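Local coordinates for protein aldehyde reductase YahK (PDB 1UUF) that reduces a wide range of aldehydes to the corresponding primary alcohols, strongly preferring NADPH over NADH, and binds two zinc ions per subunit, at residues A[93-98]-A[155-160]; A[111-116]-A[125-130]; A[129-134]-A[143-148]. All coordinates share one frame; numbering follows the deposited sequence.

Contact 1: A[93-98]-A[155-160]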
loop_
_atom_site.group_PDB
_atom_site.type_symbol
_atom_site.label_atom_id
_atom_site.label_comp_id
_atom_site.label_asym_id
_atom_site.label_seq_id
_atom_site.Cartn_x
_atom_site.Cartn_y
_atom_site.Cartn_z
ATOM N N ASP A 93 -37.871 -23.593 -1.503
ATOM C CA ASP A 93 -38.549 -23.642 -2.794
ATOM C C ASP A 93 -38.084 -22.589 -3.800
ATOM O O ASP A 93 -38.469 -22.636 -4.968
ATOM C CB ASP A 93 -40.064 -23.531 -2.595
ATOM C CG ASP A 93 -40.460 -22.315 -1.781
ATOM O OD1 ASP A 93 -40.058 -21.191 -2.144
ATOM O OD2 ASP A 93 -41.182 -22.481 -0.776
ATOM N N GLN A 94 -37.265 -21.639 -3.354
ATOM C CA GLN A 94 -36.762 -20.596 -4.244
ATOM C C GLN A 94 -35.296 -20.807 -4.611
ATOM O O GLN A 94 -34.737 -20.052 -5.407
ATOM C CB GLN A 94 -36.927 -19.214 -3.602
ATOM C CG GLN A 94 -38.371 -18.788 -3.412
ATOM C CD GLN A 94 -39.159 -18.833 -4.704
ATOM O OE1 GLN A 94 -38.793 -18.191 -5.690
ATOM N NE2 GLN A 94 -40.248 -19.593 -4.707
ATOM N N VAL A 95 -34.673 -21.827 -4.029
ATOM C CA VAL A 95 -33.273 -22.117 -4.318
ATOM C C VAL A 95 -33.123 -22.604 -5.754
ATOM O O VAL A 95 -33.837 -23.507 -6.190
ATOM C CB VAL A 95 -32.714 -23.182 -3.354
ATOM C CG1 VAL A 95 -31.342 -23.642 -3.821
ATOM C CG2 VAL A 95 -32.617 -22.601 -1.952
ATOM N N GLU A 96 -32.186 -22.009 -6.486
ATOM C CA GLU A 96 -31.977 -22.380 -7.883
ATOM C C GLU A 96 -30.609 -22.990 -8.165
ATOM O O GLU A 96 -30.423 -23.668 -9.174
ATOM C CB GLU A 96 -32.168 -21.152 -8.775
ATOM C CG GLU A 96 -33.384 -20.317 -8.418
ATOM C CD GLU A 96 -33.668 -19.236 -9.438
ATOM O OE1 GLU A 96 -34.058 -19.580 -10.573
ATOM O OE2 GLU A 96 -33.497 -18.044 -9.108
ATOM N N LYS A 97 -29.656 -22.753 -7.269
ATOM C CA LYS A 97 -28.297 -23.254 -7.444
ATOM C C LYS A 97 -28.056 -24.678 -6.956
ATOM O O LYS A 97 -27.240 -25.404 -7.530
ATOM C CB LYS A 97 -27.307 -22.334 -6.721
ATOM C CG LYS A 97 -27.275 -20.896 -7.216
ATOM C CD LYS A 97 -26.525 -19.989 -6.240
ATOM C CE LYS A 97 -25.091 -20.445 -6.011
ATOM N NZ LYS A 97 -24.374 -19.557 -5.042
ATOM N N TYR A 98 -28.760 -25.081 -5.903
ATOM C CA TYR A 98 -28.539 -26.397 -5.320
ATOM C C TYR A 98 -29.720 -27.345 -5.207
ATOM O O TYR A 98 -30.876 -26.940 -5.272
ATOM C CB TYR A 98 -27.911 -26.226 -3.936
ATOM C CG TYR A 98 -26.658 -25.393 -3.985
ATOM C CD1 TYR A 98 -26.684 -24.031 -3.678
ATOM C CD2 TYR A 98 -25.462 -25.946 -4.437
ATOM C CE1 TYR A 98 -25.541 -23.239 -3.830
ATOM C CE2 TYR A 98 -24.324 -25.169 -4.596
ATOM C CZ TYR A 98 -24.369 -23.821 -4.296
ATOM O OH TYR A 98 -23.245 -23.056 -4.503
ATOM N N VAL A 155 -27.856 -22.055 5.394
ATOM C CA VAL A 155 -27.342 -20.823 4.806
ATOM C C VAL A 155 -28.069 -20.418 3.529
ATOM O O VAL A 155 -28.458 -21.270 2.728
ATOM C CB VAL A 155 -25.836 -20.992 4.464
ATOM C CG1 VAL A 155 -25.243 -19.672 3.969
ATOM C CG2 VAL A 155 -25.080 -21.505 5.682
ATOM N N HIS A 156 -28.245 -19.110 3.354
ATOM C CA HIS A 156 -28.881 -18.544 2.164
ATOM C C HIS A 156 -28.016 -19.024 0.994
ATOM O O HIS A 156 -26.792 -18.927 1.060
ATOM C CB HIS A 156 -28.862 -17.016 2.271
ATOM C CG HIS A 156 -29.520 -16.309 1.127
ATOM N ND1 HIS A 156 -29.026 -16.348 -0.160
ATOM C CD2 HIS A 156 -30.620 -15.520 1.083
ATOM C CE1 HIS A 156 -29.791 -15.613 -0.946
ATOM N NE2 HIS A 156 -30.765 -15.098 -0.217
ATOM N N GLU A 157 -28.636 -19.531 -0.071
ATOM C CA GLU A 157 -27.867 -20.069 -1.195
ATOM C C GLU A 157 -26.845 -19.137 -1.836
ATOM O O GLU A 157 -25.906 -19.611 -2.476
ATOM C CB GLU A 157 -28.790 -20.622 -2.290
ATOM C CG GLU A 157 -29.544 -19.581 -3.091
ATOM C CD GLU A 157 -30.055 -20.137 -4.413
ATOM O OE1 GLU A 157 -30.918 -19.488 -5.038
ATOM O OE2 GLU A 157 -29.588 -21.219 -4.832
ATOM N N ARG A 158 -27.002 -17.828 -1.677
ATOM C CA ARG A 158 -26.036 -16.908 -2.275
ATOM C C ARG A 158 -24.652 -17.093 -1.662
ATOM O O ARG A 158 -23.634 -16.802 -2.296
ATOM C CB ARG A 158 -26.477 -15.449 -2.091
ATOM C CG ARG A 158 -25.394 -14.427 -2.474
ATOM C CD ARG A 158 -25.936 -13.005 -2.525
ATOM N NE ARG A 158 -24.896 -12.029 -2.848
ATOM C CZ ARG A 158 -25.138 -10.775 -3.217
ATOM N NH1 ARG A 158 -26.389 -10.341 -3.315
ATOM N NH2 ARG A 158 -24.133 -9.953 -3.494
ATOM N N TYR A 159 -24.613 -17.602 -0.435
ATOM C CA TYR A 159 -23.346 -17.779 0.257
ATOM C C TYR A 159 -22.869 -19.219 0.366
ATOM O O TYR A 159 -21.919 -19.512 1.090
ATOM C CB TYR A 159 -23.444 -17.130 1.638
ATOM C CG TYR A 159 -23.980 -15.721 1.546
ATOM C CD1 TYR A 159 -25.357 -15.476 1.520
ATOM C CD2 TYR A 159 -23.117 -14.640 1.384
ATOM C CE1 TYR A 159 -25.853 -14.186 1.325
ATOM C CE2 TYR A 159 -23.602 -13.351 1.189
ATOM C CZ TYR A 159 -24.969 -13.131 1.159
ATOM O OH TYR A 159 -25.445 -11.860 0.944
ATOM N N VAL A 160 -23.528 -20.115 -0.358
ATOM C CA VAL A 160 -23.145 -21.522 -0.353
ATOM C C VAL A 160 -22.378 -21.781 -1.642
ATOM O O VAL A 160 -22.802 -21.347 -2.713
ATOM C CB VAL A 160 -24.383 -22.441 -0.299
ATOM C CG1 VAL A 160 -23.957 -23.906 -0.392
ATOM C CG2 VAL A 160 -25.144 -22.201 1.003
#
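The carboxylate of E157 reaches into the loop of residues 93-98 and takes up two successive backbone N-H groups. K97 N meets the syn lone pair of E157 OE2 at 2.9 Å, whereas E96 N lies 3.2 Å from E157 OE1, on the syn side but 28° out of the carboxylate plane; a second, weak bond runs from E96 N to OE2. V95 CG1 packs against E157 OE2 at 3.2 Å, the two side chains sliding past each other in opposite directions. The K97 side chain runs at a slant across that of E157: its CB, CG and CD lie alongside E157 OE2, the bend at chi3 (58°) turns CE toward the E157 backbone, and NZ, extended beyond it, donates to E157 O at 3.0 Å. That oxygen also accepts V160 N, from the other face of its plane. Y98 OH donates to V160 O over 2.5 Å, the hydroxyl standing above the carbonyl plane, and K97 NZ adds a weak bond to the same oxygen. V160 CG1 sits over one face of the Y98 ring, offset toward its rim, 4.1 Å from the centroid. All this lies in the GroES-like domain of the zinc-containing alcohol dehydrogenases, where the loop between strands 84-91 and 103-106 meets the 3-10 turn that follows strand 152-156. The E157 side chain, extended beyond CG, touches V50 of strand 49-58, and its backbone bonds to N48. Y98 and V160 both rest on V50 and V104. R158, whose CB points away from the loop, has its NH2 in a salt bridge with E124 OE2.

Contact 2: A[111-116]-A[125-130]; sequences DSCKHC and NYCDHM. With ZN (zinc ion), chain B.
C113, C116 and C127 converge on one zinc ion, each SG 2.4 Å from the metal, and C119 from helix 117-120 completes the four-cysteine site. At this tight end the shared metal brings C113 SG and C127 SG to 3.9 Å; beside them S112 CB packs 4.1 Å from C127 SG. The C127 sulfur, anti to its backbone N (chi1 173°), points across to the other segment and accepts a weak but nearly straight bond from C113 N (3.6 Å, 171°). H129 N donates to the same sulfur, as H115 N does to C113 SG. Beyond S112, whose OG bonds to Y159 OH, the contact is looser and without cross-segment bonds: D111 O lies against CA and CG of M130, and S112 CA near H129 O. K114, its CB directed away from 125-130, folds back, NZ forming a salt bridge with D111 OD1 (2.7 Å) and a bond to S112 O. H115, H129 and D128 are exposed, and D128 OD1 pairs with K305 and K256 of the second subunit. Coordination filled by four cysteines is consistent with the structural zinc of this family, distinct from the catalytic one, and N-H groups donated to the sulfurs probably offset part of the thiolate charge.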
loop_
_atom_site.group_PDB
_atom_site.type_symbol
_atom_site.label_atom_id
_atom_site.label_comp_id
_atom_site.label_asym_id
_atom_site.label_seq_id
_atom_site.Cartn_x
_atom_site.Cartn_y
_atom_site.Cartn_z
ATOM N N ASP A 111 -24.107 -14.216 5.230
ATOM C CA ASP A 111 -25.051 -13.207 4.749
ATOM C C ASP A 111 -24.384 -11.836 4.629
ATOM O O ASP A 111 -23.303 -11.609 5.169
ATOM C CB ASP A 111 -26.267 -13.108 5.685
ATOM C CG ASP A 111 -27.554 -12.739 4.946
ATOM O OD1 ASP A 111 -27.486 -12.410 3.743
ATOM O OD2 ASP A 111 -28.637 -12.778 5.573
ATOM N N SER A 112 -25.016 -10.937 3.883
ATOM C CA SER A 112 -24.516 -9.575 3.721
ATOM C C SER A 112 -25.709 -8.699 3.333
ATOM O O SER A 112 -26.800 -9.218 3.087
ATOM C CB SER A 112 -23.405 -9.506 2.664
ATOM O OG SER A 112 -23.875 -9.816 1.367
ATOM N N CYS A 113 -25.520 -7.387 3.277
ATOM C CA CYS A 113 -26.642 -6.503 2.961
ATOM C C CYS A 113 -27.186 -6.675 1.542
ATOM O O CYS A 113 -28.366 -6.440 1.297
ATOM C CB CYS A 113 -26.266 -5.040 3.229
ATOM S SG CYS A 113 -25.471 -4.136 1.889
ATOM N N LYS A 114 -26.323 -7.097 0.621
ATOM C CA LYS A 114 -26.683 -7.342 -0.777
ATOM C C LYS A 114 -26.993 -6.125 -1.639
ATOM O O LYS A 114 -27.334 -6.282 -2.811
ATOM C CB LYS A 114 -27.882 -8.290 -0.865
ATOM C CG LYS A 114 -27.736 -9.570 -0.077
ATOM C CD LYS A 114 -28.990 -10.416 -0.216
ATOM C CE LYS A 114 -29.034 -11.495 0.844
ATOM N NZ LYS A 114 -29.076 -10.880 2.195
ATOM N N HIS A 115 -26.880 -4.918 -1.093
ATOM C CA HIS A 115 -27.187 -3.746 -1.906
ATOM C C HIS A 115 -26.158 -2.623 -1.885
ATOM O O HIS A 115 -26.372 -1.580 -2.502
ATOM C CB HIS A 115 -28.566 -3.199 -1.522
ATOM C CG HIS A 115 -28.681 -2.790 -0.088
ATOM N ND1 HIS A 115 -28.244 -1.569 0.375
ATOM C CD2 HIS A 115 -29.167 -3.449 0.990
ATOM C CE1 HIS A 115 -28.457 -1.492 1.676
ATOM N NE2 HIS A 115 -29.016 -2.620 2.075
ATOM N N CYS A 116 -25.043 -2.825 -1.189
ATOM C CA CYS A 116 -24.002 -1.801 -1.142
ATOM C C CYS A 116 -23.035 -2.034 -2.299
ATOM O O CYS A 116 -23.112 -3.054 -2.986
ATOM C CB CYS A 116 -23.239 -1.858 0.184
ATOM S SG CYS A 116 -22.140 -3.282 0.341
ATOM N N ASN A 125 -17.414 -9.899 1.351
ATOM C CA ASN A 125 -16.456 -9.958 2.453
ATOM C C ASN A 125 -16.078 -8.574 2.987
ATOM O O ASN A 125 -15.654 -8.437 4.139
ATOM C CB ASN A 125 -15.194 -10.720 2.014
ATOM C CG ASN A 125 -14.565 -10.152 0.744
ATOM O OD1 ASN A 125 -15.258 -9.826 -0.219
ATOM N ND2 ASN A 125 -13.236 -10.063 0.732
ATOM N N TYR A 126 -16.239 -7.550 2.152
ATOM C CA TYR A 126 -15.919 -6.187 2.558
ATOM C C TYR A 126 -17.165 -5.367 2.884
ATOM O O TYR A 126 -17.092 -4.155 3.078
ATOM C CB TYR A 126 -15.095 -5.495 1.468
ATOM C CG TYR A 126 -13.717 -6.104 1.309
ATOM C CD1 TYR A 126 -13.289 -6.614 0.084
ATOM C CD2 TYR A 126 -12.857 -6.210 2.403
ATOM C CE1 TYR A 126 -12.039 -7.222 -0.047
ATOM C CE2 TYR A 126 -11.609 -6.815 2.287
ATOM C CZ TYR A 126 -11.207 -7.323 1.063
ATOM O OH TYR A 126 -9.994 -7.960 0.968
ATOM N N CYS A 127 -18.313 -6.032 2.942
ATOM C CA CYS A 127 -19.564 -5.355 3.272
ATOM C C CYS A 127 -19.498 -4.907 4.733
ATOM O O CYS A 127 -19.023 -5.650 5.590
ATOM C CB CYS A 127 -20.745 -6.316 3.073
ATOM S SG CYS A 127 -22.358 -5.697 3.638
ATOM N N ASP A 128 -19.961 -3.692 5.020
ATOM C CA ASP A 128 -19.940 -3.193 6.395
ATOM C C ASP A 128 -20.910 -3.946 7.286
ATOM O O ASP A 128 -20.809 -3.891 8.514
ATOM C CB ASP A 128 -20.312 -1.710 6.453
ATOM C CG ASP A 128 -19.159 -0.803 6.097
ATOM O OD1 ASP A 128 -18.005 -1.148 6.428
ATOM O OD2 ASP A 128 -19.414 0.267 5.507
ATOM N N HIS A 129 -21.858 -4.642 6.672
ATOM C CA HIS A 129 -22.861 -5.369 7.435
ATOM C C HIS A 129 -22.858 -6.851 7.115
ATOM O O HIS A 129 -23.899 -7.501 7.108
ATOM C CB HIS A 129 -24.229 -4.758 7.156
ATOM C CG HIS A 129 -24.248 -3.271 7.303
ATOM N ND1 HIS A 129 -24.091 -2.645 8.520
ATOM C CD2 HIS A 129 -24.325 -2.284 6.379
ATOM C CE1 HIS A 129 -24.068 -1.337 8.340
ATOM N NE2 HIS A 129 -24.207 -1.091 7.051
ATOM N N MET A 130 -21.671 -7.378 6.851
ATOM C CA MET A 130 -21.528 -8.788 6.540
ATOM C C MET A 130 -21.791 -9.615 7.795
ATOM O O MET A 130 -21.341 -9.260 8.889
ATOM C CB MET A 130 -20.119 -9.056 6.005
ATOM C CG MET A 130 -19.849 -10.498 5.615
ATOM S SD MET A 130 -19.078 -11.441 6.940
ATOM C CE MET A 130 -17.373 -10.962 6.693
HETATM ZN ZN ZN B . -23.291 -4.976 1.565
#

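Contact 3: A[129-134]-A[143-148]; sequences HMTGTY and GHTLGG
T131 opens the contact with its methyl group, CG2 lying 3.7 Å from CG2 of T145 as the two side chains cross obliquely. At G132 the bond is polar: T145 OG1 donates to G132 O over 2.7 Å, tilted 32° from the carbonyl plane. The hydroxyl sits between the backbone N and the carbonyl carbon of T145 (chi1 53°), and it also accepts from S136 N, linking T145 to both G132 and S136. Strand 131-132 pairs with 109-111 in a small antiparallel ribbon of the GroES-like domain, and the loop of 143-148 approaches its end on the way to strand 152-156. T133 has its CB pointing away from the loop, and its OG1 hydrogen-bonds to G107 O, but its carbonyl faces the loop. T133 O touches T145 CB at 3.3 Å, and a water donates to T133 O (2.7 Å) and to L146 O (2.8 Å), bridging the two acceptors. Y134 comes last: its CA lies 3.1 Å from T145 OG1 and makes a CA-H...O contact with T145 O, while CB packs on G147 N at 3.6 Å. The Y134 ring continues away from the loop to stack on H82, a ligand of the catalytic zinc.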
loop_
_atom_site.group_PDB
_atom_site.type_symbol
_atom_site.label_atom_id
_atom_site.label_comp_id
_atom_site.label_asym_id
_atom_site.label_seq_id
_atom_site.Cartn_x
_atom_site.Cartn_y
_atom_site.Cartn_z
ATOM N N HIS A 129 -21.858 -4.642 6.672
ATOM C CA HIS A 129 -22.861 -5.369 7.435
ATOM C C HIS A 129 -22.858 -6.851 7.115
ATOM O O HIS A 129 -23.899 -7.501 7.108
ATOM C CB HIS A 129 -24.229 -4.758 7.156
ATOM C CG HIS A 129 -24.248 -3.271 7.303
ATOM N ND1 HIS A 129 -24.091 -2.645 8.520
ATOM C CD2 HIS A 129 -24.325 -2.284 6.379
ATOM C CE1 HIS A 129 -24.068 -1.337 8.340
ATOM N NE2 HIS A 129 -24.207 -1.091 7.051
ATOM N N MET A 130 -21.671 -7.378 6.851
ATOM C CA MET A 130 -21.528 -8.788 6.540
ATOM C C MET A 130 -21.791 -9.615 7.795
ATOM O O MET A 130 -21.341 -9.260 8.889
ATOM C CB MET A 130 -20.119 -9.056 6.005
ATOM C CG MET A 130 -19.849 -10.498 5.615
ATOM S SD MET A 130 -19.078 -11.441 6.940
ATOM C CE MET A 130 -17.373 -10.962 6.693
ATOM N N THR A 131 -22.539 -10.702 7.637
ATOM C CA THR A 131 -22.845 -11.591 8.751
ATOM C C THR A 131 -21.849 -12.743 8.719
ATOM O O THR A 131 -21.855 -13.550 7.790
ATOM C CB THR A 131 -24.270 -12.174 8.640
ATOM O OG1 THR A 131 -25.231 -11.110 8.688
ATOM C CG2 THR A 131 -24.544 -13.146 9.791
ATOM N N GLY A 132 -20.987 -12.807 9.729
ATOM C CA GLY A 132 -19.998 -13.867 9.789
ATOM C C GLY A 132 -20.613 -15.196 10.177
ATOM O O GLY A 132 -21.620 -15.249 10.880
ATOM N N THR A 133 -19.990 -16.278 9.723
ATOM C CA THR A 133 -20.466 -17.623 10.002
ATOM C C THR A 133 -20.645 -17.850 11.499
ATOM O O THR A 133 -21.493 -18.640 11.912
ATOM C CB THR A 133 -19.507 -18.638 9.380
ATOM O OG1 THR A 133 -19.377 -18.323 7.989
ATOM C CG2 THR A 133 -20.040 -20.059 9.517
ATOM N N TYR A 134 -19.839 -17.168 12.308
ATOM C CA TYR A 134 -19.999 -17.247 13.757
ATOM C C TYR A 134 -19.719 -15.898 14.413
ATOM O O TYR A 134 -18.917 -15.106 13.914
ATOM C CB TYR A 134 -19.129 -18.359 14.378
ATOM C CG TYR A 134 -17.638 -18.271 14.146
ATOM C CD1 TYR A 134 -16.851 -17.351 14.836
ATOM C CD2 TYR A 134 -17.005 -19.152 13.272
ATOM C CE1 TYR A 134 -15.466 -17.317 14.662
ATOM C CE2 TYR A 134 -15.628 -19.127 13.089
ATOM C CZ TYR A 134 -14.864 -18.210 13.787
ATOM O OH TYR A 134 -13.501 -18.199 13.611
ATOM N N GLY A 143 -29.487 -15.589 18.810
ATOM C CA GLY A 143 -29.190 -14.180 18.606
ATOM C C GLY A 143 -27.895 -13.885 17.873
ATOM O O GLY A 143 -27.700 -12.779 17.368
ATOM N N HIS A 144 -26.996 -14.862 17.835
ATOM C CA HIS A 144 -25.729 -14.704 17.133
ATOM C C HIS A 144 -25.439 -16.001 16.383
ATOM O O HIS A 144 -25.892 -17.072 16.782
ATOM C CB HIS A 144 -24.590 -14.367 18.103
ATOM C CG HIS A 144 -24.394 -15.378 19.188
ATOM N ND1 HIS A 144 -25.284 -15.538 20.228
ATOM C CD2 HIS A 144 -23.409 -16.285 19.392
ATOM C CE1 HIS A 144 -24.856 -16.502 21.026
ATOM N NE2 HIS A 144 -23.721 -16.970 20.541
ATOM N N THR A 145 -24.691 -15.898 15.293
ATOM C CA THR A 145 -24.391 -17.067 14.479
ATOM C C THR A 145 -23.487 -18.107 15.139
ATOM O O THR A 145 -22.527 -17.775 15.837
ATOM C CB THR A 145 -23.773 -16.647 13.123
ATOM O OG1 THR A 145 -22.654 -15.785 13.351
ATOM C CG2 THR A 145 -24.806 -15.907 12.277
ATOM N N LEU A 146 -23.829 -19.371 14.916
ATOM C CA LEU A 146 -23.071 -20.499 15.447
ATOM C C LEU A 146 -22.416 -21.171 14.241
ATOM O O LEU A 146 -23.088 -21.467 13.255
ATOM C CB LEU A 146 -24.013 -21.460 16.168
ATOM C CG LEU A 146 -24.826 -20.789 17.284
ATOM C CD1 LEU A 146 -25.808 -21.783 17.877
ATOM C CD2 LEU A 146 -23.885 -20.250 18.351
ATOM N N GLY A 147 -21.109 -21.408 14.340
ATOM C CA GLY A 147 -20.343 -21.984 13.244
ATOM C C GLY A 147 -20.394 -23.452 12.857
ATOM O O GLY A 147 -21.327 -24.183 13.184
ATOM N N GLY A 148 -19.343 -23.868 12.151
ATOM C CA GLY A 148 -19.231 -25.225 11.643
ATOM C C GLY A 148 -18.813 -26.364 12.550
ATOM O O GLY A 148 -18.723 -27.501 12.084
HETATM O O HOH W 1 -23.716 -19.866 10.993
#

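All three belong to the GroES-like domain, and contacts 2 and 3 lie within the chain loop that contact 1 closes. All are partly buried: of the touching residues three are exposed in contact 1, one in contact 2 and none in contact 3. Contact 1 works by a carboxylate, a lysine and a tyrosine hydroxyl that bond to backbone groups, contact 2 by zinc-thiolate bonds, and contact 3 by a threonine hydroxyl and a water. Contacts 2 and 3 share H129 and M130 and join through D111 O and T131 N; contact 1 reaches contact 2 through Y159 and R158. The four-cysteine zinc, probably structural, lies in contact 2, while Y134 of contact 3 borders the catalytic one.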